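Local coordinates for MdbA protein (Corynebacterium diphtheriae, PDB 5C00) that acts as a thiol-disulfide oxidoreductase, probably catalysing disulfide formation in exported proteins, and is essential for viability, pilus assembly, toxin production and virulence, at residues Thr25-Val28 with Ile33-Lys36; Glu51-Pro56 with Asn118-Leu123; Ile84-Asp89 with Asn96-Gly101; Ala59-Val64 with Asn197-Trp202. All blocks are in the same frame, centred on the assembly; numbering follows the deposited sequence. Where two conformers were deposited one is given.

Interaction 1 of 4, residues Thr25-Val28 with Ile33-Lys36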
loop_
_atom_site.group_PDB
_atom_site.type_symbol
_atom_site.label_atom_id
_atom_site.label_comp_id
_atom_site.label_asym_id
_atom_site.label_seq_id
_atom_site.Cartn_x
_atom_site.Cartn_y
_atom_site.Cartn_z
ATOM N N THR A 25 -5.171 10.937 7.297
ATOM C CA THR A 25 -6.345 10.110 7.020
ATOM C C THR A 25 -6.219 9.593 5.570
ATOM O O THR A 25 -5.136 9.669 4.919
ATOM C CB THR A 25 -7.666 10.917 7.288
ATOM O OG1 THR A 25 -8.819 10.082 7.140
ATOM C CG2 THR A 25 -7.777 12.065 6.358
ATOM N N GLY A 26 -7.303 9.063 5.029
ATOM C CA GLY A 26 -7.219 8.495 3.699
ATOM C C GLY A 26 -8.569 8.292 3.061
ATOM O O GLY A 26 -9.586 8.514 3.692
ATOM N N SER A 27 -8.559 7.816 1.828
ATOM C CA SER A 27 -9.801 7.398 1.148
ATOM C C SER A 27 -9.461 6.340 0.138
ATOM O O SER A 27 -8.265 6.114 -0.106
ATOM C CB SER A 27 -10.514 8.600 0.514
ATOM O OG SER A 27 -9.719 9.225 -0.488
ATOM N N VAL A 28 -10.445 5.642 -0.416
ATOM C CA VAL A 28 -10.187 4.710 -1.525
ATOM C C VAL A 28 -10.945 5.297 -2.677
ATOM O O VAL A 28 -12.180 5.305 -2.667
ATOM C CB VAL A 28 -10.643 3.255 -1.214
ATOM C CG1 VAL A 28 -10.393 2.371 -2.426
ATOM C CG2 VAL A 28 -9.934 2.693 0.007
ATOM N N ILE A 33 -5.361 4.027 -3.113
ATOM C CA ILE A 33 -5.517 4.246 -1.718
ATOM C C ILE A 33 -4.841 5.577 -1.481
ATOM O O ILE A 33 -3.625 5.701 -1.611
ATOM C CB ILE A 33 -4.911 3.113 -0.873
ATOM C CG1 ILE A 33 -5.662 1.804 -1.117
ATOM C CG2 ILE A 33 -4.941 3.499 0.602
ATOM C CD1 ILE A 33 -4.878 0.544 -0.812
ATOM N N VAL A 34 -5.639 6.563 -1.116
ATOM C CA VAL A 34 -5.170 7.921 -1.021
ATOM C C VAL A 34 -4.848 8.312 0.424
ATOM O O VAL A 34 -5.682 8.146 1.302
ATOM C CB VAL A 34 -6.217 8.898 -1.628
ATOM C CG1 VAL A 34 -5.608 10.288 -1.773
ATOM C CG2 VAL A 34 -6.673 8.422 -2.996
ATOM N N LEU A 35 -3.615 8.757 0.685
ATOM C CA LEU A 35 -3.233 9.215 2.024
ATOM C C LEU A 35 -3.078 10.714 1.998
ATOM O O LEU A 35 -2.435 11.247 1.111
ATOM C CB LEU A 35 -1.936 8.557 2.472
ATOM C CG LEU A 35 -1.971 7.045 2.403
ATOM C CD1 LEU A 35 -0.631 6.540 2.897
ATOM C CD2 LEU A 35 -3.077 6.472 3.251
ATOM N N LYS A 36 -3.693 11.386 2.948
ATOM C CA LYS A 36 -3.767 12.837 2.964
ATOM C C LYS A 36 -4.010 13.353 4.354
ATOM O O LYS A 36 -4.634 12.694 5.160
ATOM C CB LYS A 36 -4.916 13.274 2.058
ATOM C CG LYS A 36 -6.193 12.525 2.374
ATOM C CD LYS A 36 -7.277 12.742 1.307
ATOM C CE LYS A 36 -8.049 11.450 1.057
ATOM N NZ LYS A 36 -9.367 11.694 0.348
#
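The K36 side chain folds back over G26 and reaches S27, its CE lying 3.8 Å from G26 C. It lies across part of one face of a beta hairpin, strands 25-29 and 32-36, whose strand 25-29 is the outermost of the mixed sheet of this thioredoxin-fold protein. The two segments run antiparallel at 157°, pairing T25 with K36, G26 with L35, S27 with V34 and V28 with I33. The pair at the open end, T25-K36, is closed by both backbone bonds: T25 N gives its hydrogen to K36 O at 2.8 Å, and K36 N returns one to T25 O at 3.0 Å. At S27-V34, V34 N bonds to S27 O at 2.8 Å; the reverse bond, from S27 N to V34 O, is less certain because V34 O sits too near G26.

The side chains divide between the two faces. V28, I33 and L35 turn toward helices 96-109 and 113-125, where I33 meets L105, A108 and Y116 and L35 meets W113. T25, S27, V34 and K36 share the other face, on which V34 also touches V79 and N81 of the neighbouring strand. V34 contributes apolar cover to the serine, with its CB 3.7 Å from S27 OG. The lysine begins with CG wedged between backbone N and carbonyl carbon (chi1 50°), and a bend at chi3 carries its end across the hairpin. S27 OG also bonds to T29 OG1, while from the facing strand K36 NZ donates to S27 OG at 2.6 Å.

Interaction 2 of 4, residues Glu51-Pro56 with Asn118-Leu123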
loop_
_atom_site.group_PDB
_atom_site.type_symbol
_atom_site.label_atom_id
_atom_site.label_comp_id
_atom_site.label_asym_id
_atom_site.label_seq_id
_atom_site.Cartn_x
_atom_site.Cartn_y
_atom_site.Cartn_z
ATOM N N GLU A 51 3.293 0.553 -6.585
ATOM C CA GLU A 51 4.071 -0.488 -5.942
ATOM C C GLU A 51 3.347 -1.806 -6.040
ATOM O O GLU A 51 2.151 -1.884 -6.381
ATOM C CB GLU A 51 4.460 -0.126 -4.491
ATOM C CG GLU A 51 3.337 0.123 -3.575
ATOM C CD GLU A 51 3.706 0.715 -2.160
ATOM O OE1 GLU A 51 2.742 0.930 -1.439
ATOM O OE2 GLU A 51 4.884 1.009 -1.805
ATOM N N ASP A 52 4.103 -2.849 -5.753
ATOM C CA ASP A 52 3.586 -4.250 -5.738
ATOM C C ASP A 52 4.132 -4.899 -4.447
ATOM O O ASP A 52 5.326 -4.776 -4.131
ATOM C CB ASP A 52 4.021 -4.905 -7.049
ATOM C CG ASP A 52 3.560 -6.372 -7.207
ATOM O OD1 ASP A 52 3.773 -7.206 -6.302
ATOM O OD2 ASP A 52 3.045 -6.700 -8.290
ATOM N N PHE A 53 3.286 -5.599 -3.711
ATOM C CA PHE A 53 3.712 -6.215 -2.444
ATOM C C PHE A 53 4.736 -7.373 -2.597
ATOM O O PHE A 53 5.299 -7.810 -1.591
ATOM C CB PHE A 53 2.543 -6.667 -1.640
ATOM C CG PHE A 53 1.878 -5.559 -0.863
ATOM C CD1 PHE A 53 2.441 -5.128 0.346
ATOM C CD2 PHE A 53 0.704 -4.957 -1.317
ATOM C CE1 PHE A 53 1.863 -4.126 1.084
ATOM C CE2 PHE A 53 0.147 -3.933 -0.581
ATOM C CZ PHE A 53 0.694 -3.536 0.618
ATOM N N SER A 54 5.021 -7.832 -3.817
ATOM C CA SER A 54 6.065 -8.835 -3.998
ATOM C C SER A 54 7.363 -8.236 -4.544
ATOM O O SER A 54 8.281 -8.976 -4.888
ATOM C CB SER A 54 5.597 -9.953 -4.921
ATOM O OG SER A 54 4.434 -10.539 -4.364
ATOM N N CYS A 55 7.421 -6.924 -4.646
ATOM C CA CYS A 55 8.555 -6.233 -5.258
ATOM C C CYS A 55 9.635 -5.861 -4.225
ATOM O O CYS A 55 9.398 -5.045 -3.350
ATOM C CB CYS A 55 7.993 -5.010 -5.956
ATOM S SG CYS A 55 9.224 -3.891 -6.589
ATOM N N PRO A 56 10.831 -6.467 -4.329
ATOM C CA PRO A 56 11.855 -6.214 -3.314
ATOM C C PRO A 56 12.345 -4.786 -3.342
ATOM O O PRO A 56 12.641 -4.222 -2.301
ATOM C CB PRO A 56 13.010 -7.187 -3.651
ATOM C CG PRO A 56 12.615 -7.888 -4.894
ATOM C CD PRO A 56 11.172 -7.584 -5.223
ATOM N N ASN A 118 0.467 0.640 9.252
ATOM C CA ASN A 118 1.359 -0.330 9.874
ATOM C C ASN A 118 1.320 -1.699 9.217
ATOM O O ASN A 118 2.333 -2.391 9.182
ATOM C CB ASN A 118 1.048 -0.420 11.359
ATOM C CG ASN A 118 1.588 0.789 12.111
ATOM O OD1 ASN A 118 2.801 0.912 12.315
ATOM N ND2 ASN A 118 0.707 1.725 12.430
ATOM N N TYR A 119 0.162 -2.065 8.680
ATOM C CA TYR A 119 -0.010 -3.322 7.973
ATOM C C TYR A 119 0.762 -3.313 6.679
ATOM O O TYR A 119 1.531 -4.228 6.405
ATOM C CB TYR A 119 -1.471 -3.569 7.715
ATOM C CG TYR A 119 -1.806 -4.929 7.210
ATOM C CD1 TYR A 119 -1.547 -6.047 7.959
ATOM C CD2 TYR A 119 -2.404 -5.101 6.008
ATOM C CE1 TYR A 119 -1.890 -7.315 7.532
ATOM C CE2 TYR A 119 -2.740 -6.383 5.562
ATOM C CZ TYR A 119 -2.523 -7.476 6.335
ATOM O OH TYR A 119 -2.908 -8.742 5.890
ATOM N N ARG A 120 0.663 -2.235 5.909
ATOM C CA ARG A 120 1.471 -2.071 4.683
ATOM C C ARG A 120 2.964 -2.188 4.990
ATOM O O ARG A 120 3.695 -2.896 4.262
ATOM C CB ARG A 120 1.177 -0.700 4.026
ATOM C CG ARG A 120 2.177 -0.295 2.936
ATOM C CD ARG A 120 1.786 1.033 2.290
ATOM N NE ARG A 120 2.813 1.459 1.328
ATOM C CZ ARG A 120 3.947 2.097 1.657
ATOM N NH1 ARG A 120 4.221 2.367 2.916
ATOM N NH2 ARG A 120 4.851 2.441 0.720
ATOM N N ALA A 121 3.401 -1.460 6.017
ATOM C CA ALA A 121 4.824 -1.446 6.373
ATOM C C ALA A 121 5.288 -2.887 6.678
ATOM O O ALA A 121 6.373 -3.290 6.256
ATOM C CB ALA A 121 5.092 -0.537 7.558
ATOM N N LEU A 122 4.518 -3.622 7.452
ATOM C CA LEU A 122 4.874 -4.988 7.803
ATOM C C LEU A 122 4.953 -5.933 6.593
ATOM O O LEU A 122 5.942 -6.665 6.414
ATOM C CB LEU A 122 3.896 -5.531 8.858
ATOM C CG LEU A 122 4.160 -6.950 9.376
ATOM C CD1 LEU A 122 5.601 -7.153 9.696
ATOM C CD2 LEU A 122 3.303 -7.195 10.627
ATOM N N LEU A 123 3.960 -5.896 5.743
ATOM C CA LEU A 123 3.961 -6.723 4.556
ATOM C C LEU A 123 5.142 -6.445 3.638
ATOM O O LEU A 123 5.706 -7.387 3.108
ATOM C CB LEU A 123 2.642 -6.580 3.768
ATOM C CG LEU A 123 1.373 -6.986 4.529
ATOM C CD1 LEU A 123 0.214 -6.917 3.551
ATOM C CD2 LEU A 123 1.424 -8.326 5.214
HETATM O O HOH W 1 4.564 -8.800 0.825
#
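E51 OE1 takes a nearly straight hydrogen bond from R120 NE, 2.8 Å long with 168° at the hydrogen, and the bond belongs to a salt bridge. R120 NH2 adds a second bond, to E51 OE2 at 2.9 Å, so the arginine grips the carboxylate side-on, one nitrogen to each oxygen. Both oxygens use their syn lone pairs. The two planes lie 26° apart: OE1 stays in the guanidinium plane, whereas OE2 is tilted somewhat from it. Two such bonds fix the rotation of both groups. The arginine can span the gap because its chain is extended from CG to NE, with CG opposite the backbone nitrogen (chi1 167°). Its remaining terminal nitrogen, NH1, forms a salt bridge with D66, so this buried cation is probably balanced by two carboxylates.

Beside the ion pair the contact turns apolar. F53 meets L123 through CE1, 3.7 Å from L123 CB, and its edge faces R120 O in the plane of the ring. A100 and A104 of helix 96-109 also touch F53. Farther along, one water bridges the two backbones, donating to F53 O at 2.7 Å and to L123 O at 2.9 Å.

Beyond F53 the chain makes a type I turn from D52 to C55, and S54 N bonds to D52 OD1 in an Asx turn. C55 then occupies the N-cap position of helix 56-74. A strand leading through a tight turn to a CxxC at a helix start, packed against what is probably the inserted helical region, is consistent with the active-site layout of DsbA-like thioredoxin-fold oxidoreductases.

Interaction 3 of 4, residues Ile84-Asp89 with Asn96-Gly101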
loop_
_atom_site.group_PDB
_atom_site.type_symbol
_atom_site.label_atom_id
_atom_site.label_comp_id
_atom_site.label_asym_id
_atom_site.label_seq_id
_atom_site.Cartn_x
_atom_site.Cartn_y
_atom_site.Cartn_z
ATOM N N ILE A 84 -1.649 0.335 -6.266
ATOM C CA ILE A 84 -1.112 -0.988 -6.082
ATOM C C ILE A 84 -1.324 -1.909 -7.268
ATOM O O ILE A 84 -2.404 -2.008 -7.864
ATOM C CB ILE A 84 -1.622 -1.662 -4.772
ATOM C CG1 ILE A 84 -1.539 -0.700 -3.570
ATOM C CG2 ILE A 84 -0.821 -2.921 -4.522
ATOM C CD1 ILE A 84 -0.198 -0.060 -3.379
ATOM N N LEU A 85 -0.242 -2.587 -7.637
ATOM C CA LEU A 85 -0.209 -3.460 -8.779
ATOM C C LEU A 85 -0.112 -4.928 -8.336
ATOM O O LEU A 85 0.217 -5.209 -7.186
ATOM C CB LEU A 85 1.003 -3.119 -9.630
ATOM C CG LEU A 85 1.127 -1.683 -10.135
ATOM C CD1 LEU A 85 2.476 -1.455 -10.709
ATOM C CD2 LEU A 85 0.050 -1.389 -11.176
ATOM N N ASN A 86 -0.396 -5.864 -9.250
ATOM C CA ASN A 86 -0.167 -7.288 -9.003
ATOM C C ASN A 86 0.568 -7.969 -10.179
ATOM O O ASN A 86 0.459 -9.180 -10.393
ATOM C CB ASN A 86 -1.454 -8.042 -8.635
ATOM C CG ASN A 86 -2.443 -8.121 -9.770
ATOM O OD1 ASN A 86 -2.173 -7.573 -10.817
ATOM N ND2 ASN A 86 -3.623 -8.778 -9.549
ATOM N N PHE A 87 1.315 -7.175 -10.933
ATOM C CA PHE A 87 2.017 -7.652 -12.140
ATOM C C PHE A 87 3.038 -8.726 -11.812
ATOM O O PHE A 87 3.328 -9.602 -12.645
ATOM C CB PHE A 87 2.648 -6.454 -12.900
ATOM C CG PHE A 87 3.887 -5.880 -12.279
ATOM C CD1 PHE A 87 3.821 -5.010 -11.217
ATOM C CD2 PHE A 87 5.138 -6.164 -12.811
ATOM C CE1 PHE A 87 4.960 -4.482 -10.642
ATOM C CE2 PHE A 87 6.294 -5.652 -12.245
ATOM C CZ PHE A 87 6.228 -4.811 -11.166
ATOM N N LEU A 88 3.609 -8.698 -10.603
ATOM C CA LEU A 88 4.553 -9.736 -10.213
ATOM C C LEU A 88 3.958 -11.128 -10.008
ATOM O O LEU A 88 4.696 -12.119 -9.901
ATOM C CB LEU A 88 5.385 -9.294 -9.006
ATOM C CG LEU A 88 6.312 -8.103 -9.294
ATOM C CD1 LEU A 88 7.006 -7.676 -8.014
ATOM C CD2 LEU A 88 7.356 -8.438 -10.345
ATOM N N ASP A 89 2.636 -11.241 -9.980
ATOM C CA ASP A 89 2.011 -12.552 -9.992
ATOM C C ASP A 89 2.005 -13.186 -11.414
ATOM O O ASP A 89 1.375 -14.214 -11.610
ATOM C CB ASP A 89 0.592 -12.465 -9.399
ATOM C CG ASP A 89 0.589 -12.383 -7.875
ATOM O OD1 ASP A 89 1.677 -12.558 -7.222
ATOM O OD2 ASP A 89 -0.505 -12.064 -7.332
ATOM N N ASN A 96 0.876 -14.028 -4.447
ATOM C CA ASN A 96 1.223 -13.304 -3.265
ATOM C C ASN A 96 0.889 -11.825 -3.429
ATOM O O ASN A 96 0.450 -11.225 -2.510
ATOM C CB ASN A 96 2.715 -13.434 -3.011
ATOM C CG ASN A 96 3.126 -12.802 -1.718
ATOM O OD1 ASN A 96 2.882 -13.366 -0.647
ATOM N ND2 ASN A 96 3.701 -11.617 -1.779
ATOM N N SER A 97 1.143 -11.232 -4.602
ATOM C CA SER A 97 0.903 -9.794 -4.785
ATOM C C SER A 97 -0.590 -9.483 -4.620
ATOM O O SER A 97 -0.987 -8.465 -4.023
ATOM C CB SER A 97 1.395 -9.344 -6.192
ATOM O OG SER A 97 2.822 -9.547 -6.351
ATOM N N THR A 98 -1.425 -10.367 -5.129
ATOM C CA THR A 98 -2.881 -10.189 -4.963
ATOM C C THR A 98 -3.337 -10.433 -3.544
ATOM O O THR A 98 -4.152 -9.678 -3.019
ATOM C CB THR A 98 -3.693 -11.049 -5.939
ATOM O OG1 THR A 98 -3.304 -10.723 -7.273
ATOM C CG2 THR A 98 -5.235 -10.766 -5.747
ATOM N N LYS A 99 -2.868 -11.508 -2.929
ATOM C CA LYS A 99 -3.250 -11.796 -1.536
ATOM C C LYS A 99 -2.879 -10.658 -0.567
ATOM O O LYS A 99 -3.707 -10.191 0.243
ATOM C CB LYS A 99 -2.661 -13.123 -1.087
ATOM C CG LYS A 99 -3.362 -14.322 -1.667
ATOM C CD LYS A 99 -2.690 -15.618 -1.212
ATOM C CE LYS A 99 -3.552 -16.824 -1.596
ATOM N NZ LYS A 99 -3.540 -17.078 -3.055
ATOM N N ALA A 100 -1.651 -10.165 -0.671
ATOM C CA ALA A 100 -1.157 -9.086 0.172
ATOM C C ALA A 100 -1.897 -7.786 -0.159
ATOM O O ALA A 100 -2.347 -7.052 0.729
ATOM C CB ALA A 100 0.343 -8.927 -0.068
ATOM N N GLY A 101 -2.020 -7.494 -1.454
ATOM C CA GLY A 101 -2.618 -6.253 -1.903
ATOM C C GLY A 101 -4.090 -6.203 -1.559
ATOM O O GLY A 101 -4.589 -5.187 -1.090
HETATM O O HOH W 2 0.612 -6.169 -4.545
#
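Where strand 78-85 gives way to the 3-10 segment 87-89, the chain passes the first turn of helix 96-109, bringing N86 CA to 5.0 Å from S97 CA. D89 supplies the main grip, its carboxylate set against the amide groups at the start of the helix. D89 OD1 accepts from S97 N at 3.0 Å and D89 OD2 from T98 N at 2.9 Å, each donor on the syn side but somewhat out of the carboxylate plane. T98 OG1 donates to the same D89 OD2 at 3.1 Å, nearly in line with its C-O bond, and accepts from N86 ND2 at 3.0 Å. That hydroxyl thus relays between amide and acid; N86 and T98 lie side by side, whereas D89 crosses T98 at about a right angle. S97 CB rests 3.8 Å from N86 CA, and S97 OG turns to D52 and S54 instead. A water donates to both L85 O and S97 O, joining the two backbones through a single molecule. With three bonds on OD2 and OD1, and a weak fourth from G95 N, these donors and the N-terminal end of the helix would probably favour the ionised carboxylate.

Interaction 4 of 4, residues Ala59-Val64 with Asn197-Trp202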
loop_
_atom_site.group_PDB
_atom_site.type_symbol
_atom_site.label_atom_id
_atom_site.label_comp_id
_atom_site.label_asym_id
_atom_site.label_seq_id
_atom_site.Cartn_x
_atom_site.Cartn_y
_atom_site.Cartn_z
ATOM N N ALA A 59 10.024 -2.550 -1.394
ATOM C CA ALA A 59 10.332 -2.603 0.042
ATOM C C ALA A 59 11.567 -1.764 0.357
ATOM O O ALA A 59 11.606 -1.006 1.318
ATOM C CB ALA A 59 10.528 -4.016 0.454
ATOM N N GLU A 60 12.577 -1.862 -0.494
ATOM C CA GLU A 60 13.804 -1.110 -0.253
ATOM C C GLU A 60 13.595 0.392 -0.347
ATOM O O GLU A 60 14.091 1.124 0.506
ATOM C CB GLU A 60 14.916 -1.492 -1.222
ATOM C CG GLU A 60 15.576 -2.789 -0.888
ATOM C CD GLU A 60 16.510 -3.219 -1.995
ATOM O OE1 GLU A 60 17.298 -2.358 -2.467
ATOM O OE2 GLU A 60 16.423 -4.402 -2.405
ATOM N N LEU A 61 12.885 0.857 -1.385
ATOM C CA LEU A 61 12.537 2.277 -1.453
ATOM C C LEU A 61 11.692 2.770 -0.257
ATOM O O LEU A 61 11.954 3.853 0.292
ATOM C CB LEU A 61 11.832 2.602 -2.764
ATOM C CG LEU A 61 11.522 4.075 -2.986
ATOM C CD1 LEU A 61 12.805 4.868 -3.139
ATOM C CD2 LEU A 61 10.660 4.223 -4.225
ATOM N N GLY A 62 10.718 1.990 0.149
ATOM C CA GLY A 62 9.887 2.316 1.315
ATOM C C GLY A 62 10.680 2.547 2.592
ATOM O O GLY A 62 10.372 3.445 3.393
ATOM N N GLU A 63 11.716 1.746 2.796
ATOM C CA GLU A 63 12.588 1.912 3.945
ATOM C C GLU A 63 13.196 3.295 3.960
ATOM O O GLU A 63 13.387 3.882 5.015
ATOM C CB GLU A 63 13.779 0.935 3.903
ATOM C CG GLU A 63 13.467 -0.511 4.154
ATOM C CD GLU A 63 14.742 -1.315 4.367
ATOM O OE1 GLU A 63 15.437 -1.037 5.376
ATOM O OE2 GLU A 63 15.058 -2.202 3.528
ATOM N N VAL A 64 13.555 3.790 2.793
ATOM C CA VAL A 64 14.178 5.096 2.682
ATOM C C VAL A 64 13.163 6.237 2.705
ATOM O O VAL A 64 13.409 7.249 3.313
ATOM C CB VAL A 64 15.040 5.182 1.407
ATOM C CG1 VAL A 64 15.565 6.594 1.190
ATOM C CG2 VAL A 64 16.196 4.183 1.496
ATOM N N ASN A 197 14.992 10.083 -12.003
ATOM C CA ASN A 197 16.297 10.238 -11.423
ATOM C C ASN A 197 16.176 10.665 -9.955
ATOM O O ASN A 197 15.264 11.407 -9.614
ATOM C CB ASN A 197 17.025 11.313 -12.198
ATOM C CG ASN A 197 17.377 10.856 -13.592
ATOM O OD1 ASN A 197 18.334 10.133 -13.744
ATOM N ND2 ASN A 197 16.586 11.245 -14.596
ATOM N N GLY A 198 17.109 10.203 -9.120
ATOM C CA GLY A 198 17.131 10.552 -7.686
ATOM C C GLY A 198 15.823 10.131 -7.020
ATOM O O GLY A 198 15.217 10.895 -6.247
ATOM N N ILE A 199 15.396 8.906 -7.300
ATOM C CA ILE A 199 14.151 8.395 -6.737
ATOM C C ILE A 199 14.171 8.351 -5.209
ATOM O O ILE A 199 13.134 8.519 -4.582
ATOM C CB ILE A 199 13.814 6.999 -7.333
ATOM C CG1 ILE A 199 12.404 6.562 -6.969
ATOM C CG2 ILE A 199 14.825 5.961 -6.929
ATOM C CD1 ILE A 199 11.340 7.387 -7.638
ATOM N N GLU A 200 15.340 8.138 -4.620
ATOM C CA GLU A 200 15.460 8.129 -3.157
ATOM C C GLU A 200 15.090 9.454 -2.534
ATOM O O GLU A 200 14.790 9.515 -1.326
ATOM C CB GLU A 200 16.869 7.792 -2.712
ATOM C CG GLU A 200 17.243 6.354 -2.971
ATOM C CD GLU A 200 18.602 5.992 -2.394
ATOM O OE1 GLU A 200 18.977 6.526 -1.319
ATOM O OE2 GLU A 200 19.289 5.148 -3.000
ATOM N N THR A 201 15.121 10.512 -3.331
ATOM C CA THR A 201 14.832 11.839 -2.826
ATOM C C THR A 201 13.541 12.395 -3.385
ATOM O O THR A 201 13.357 13.605 -3.411
ATOM C CB THR A 201 16.004 12.817 -3.126
ATOM O OG1 THR A 201 16.051 13.162 -4.519
ATOM C CG2 THR A 201 17.306 12.198 -2.749
ATOM N N TRP A 202 12.631 11.519 -3.818
ATOM C CA TRP A 202 11.420 11.992 -4.451
ATOM C C TRP A 202 10.596 12.894 -3.544
ATOM O O TRP A 202 9.951 13.797 -4.039
ATOM C CB TRP A 202 10.584 10.823 -4.999
ATOM C CG TRP A 202 9.852 9.970 -4.004
ATOM C CD1 TRP A 202 10.213 8.764 -3.526
ATOM C CD2 TRP A 202 8.568 10.266 -3.434
ATOM N NE1 TRP A 202 9.230 8.274 -2.668
ATOM C CE2 TRP A 202 8.205 9.177 -2.625
ATOM C CE3 TRP A 202 7.681 11.332 -3.571
ATOM C CZ2 TRP A 202 7.009 9.129 -1.921
ATOM C CZ3 TRP A 202 6.470 11.286 -2.862
ATOM C CH2 TRP A 202 6.154 10.190 -2.049
#
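L61 projects from helix 56-74, the helix that begins within the CxxC motif, as in thioredoxin-fold oxidoreductases, and brings its two methyls against the loop that leads into helix 202-207. This is the closely packed half of the contact. L61 CD2 meets I199 CG1 at 4.0 Å, the two side chains crossing at about a right angle, while L61 CD1 comes to 3.9 Å from I199 O and 4.2 Å from E200 CA. The leucine gets there by placing CG opposite its backbone nitrogen (chi1 -175°), which swings the branch out to the loop. P186 lies against L61 as well, and V188 of strand 187-190 touches I199, so L61 ties the helix to the loop and I199 continues the contact to the sheet.

One helical turn on, the contact thins toward solvent. V64 and E200 are both exposed, and their meeting is slight: V64 CG1 lies 3.9 Å from E200 O, and the carboxylate of E200 approaches no nearer than 4.2 Å, through OE1. What joins the two segments here is van der Waals contact, without a direct polar link between them.

The loop is shaped by bonds within itself and by one weak bond to the helix, from W202 NE1 to T65 OG1. I199 and E200 form a short 3-10 segment, and I199 O lies in the plane of the W202 ring at its edge. G198, with positive phi, starts the turn, and its carbonyl is held twice: G198 O accepts from T201 N at 2.9 Å and from T201 OG1 at 3.0 Å.

From the N terminus, interaction 1 closes first, a short hairpin finished by K36 before any other contact begins; it lies at one margin of the sheet. Interaction 2 opens next at 51-56, and interaction 4 follows almost at once at 59-64, on the helix that starts in the CxxC motif. Interaction 3 then opens and closes between 84 and 101, lying within the span of both. Interaction 2 closes at 118-123, in what are probably the inserted helices, whereas interaction 4 waits until 197-202, near the C terminus; the two therefore cross. Interactions 2 and 3 touch directly: D52 and S54 probably hydrogen-bond to S97, tying the turn after strand 45-52 to helix 96-109.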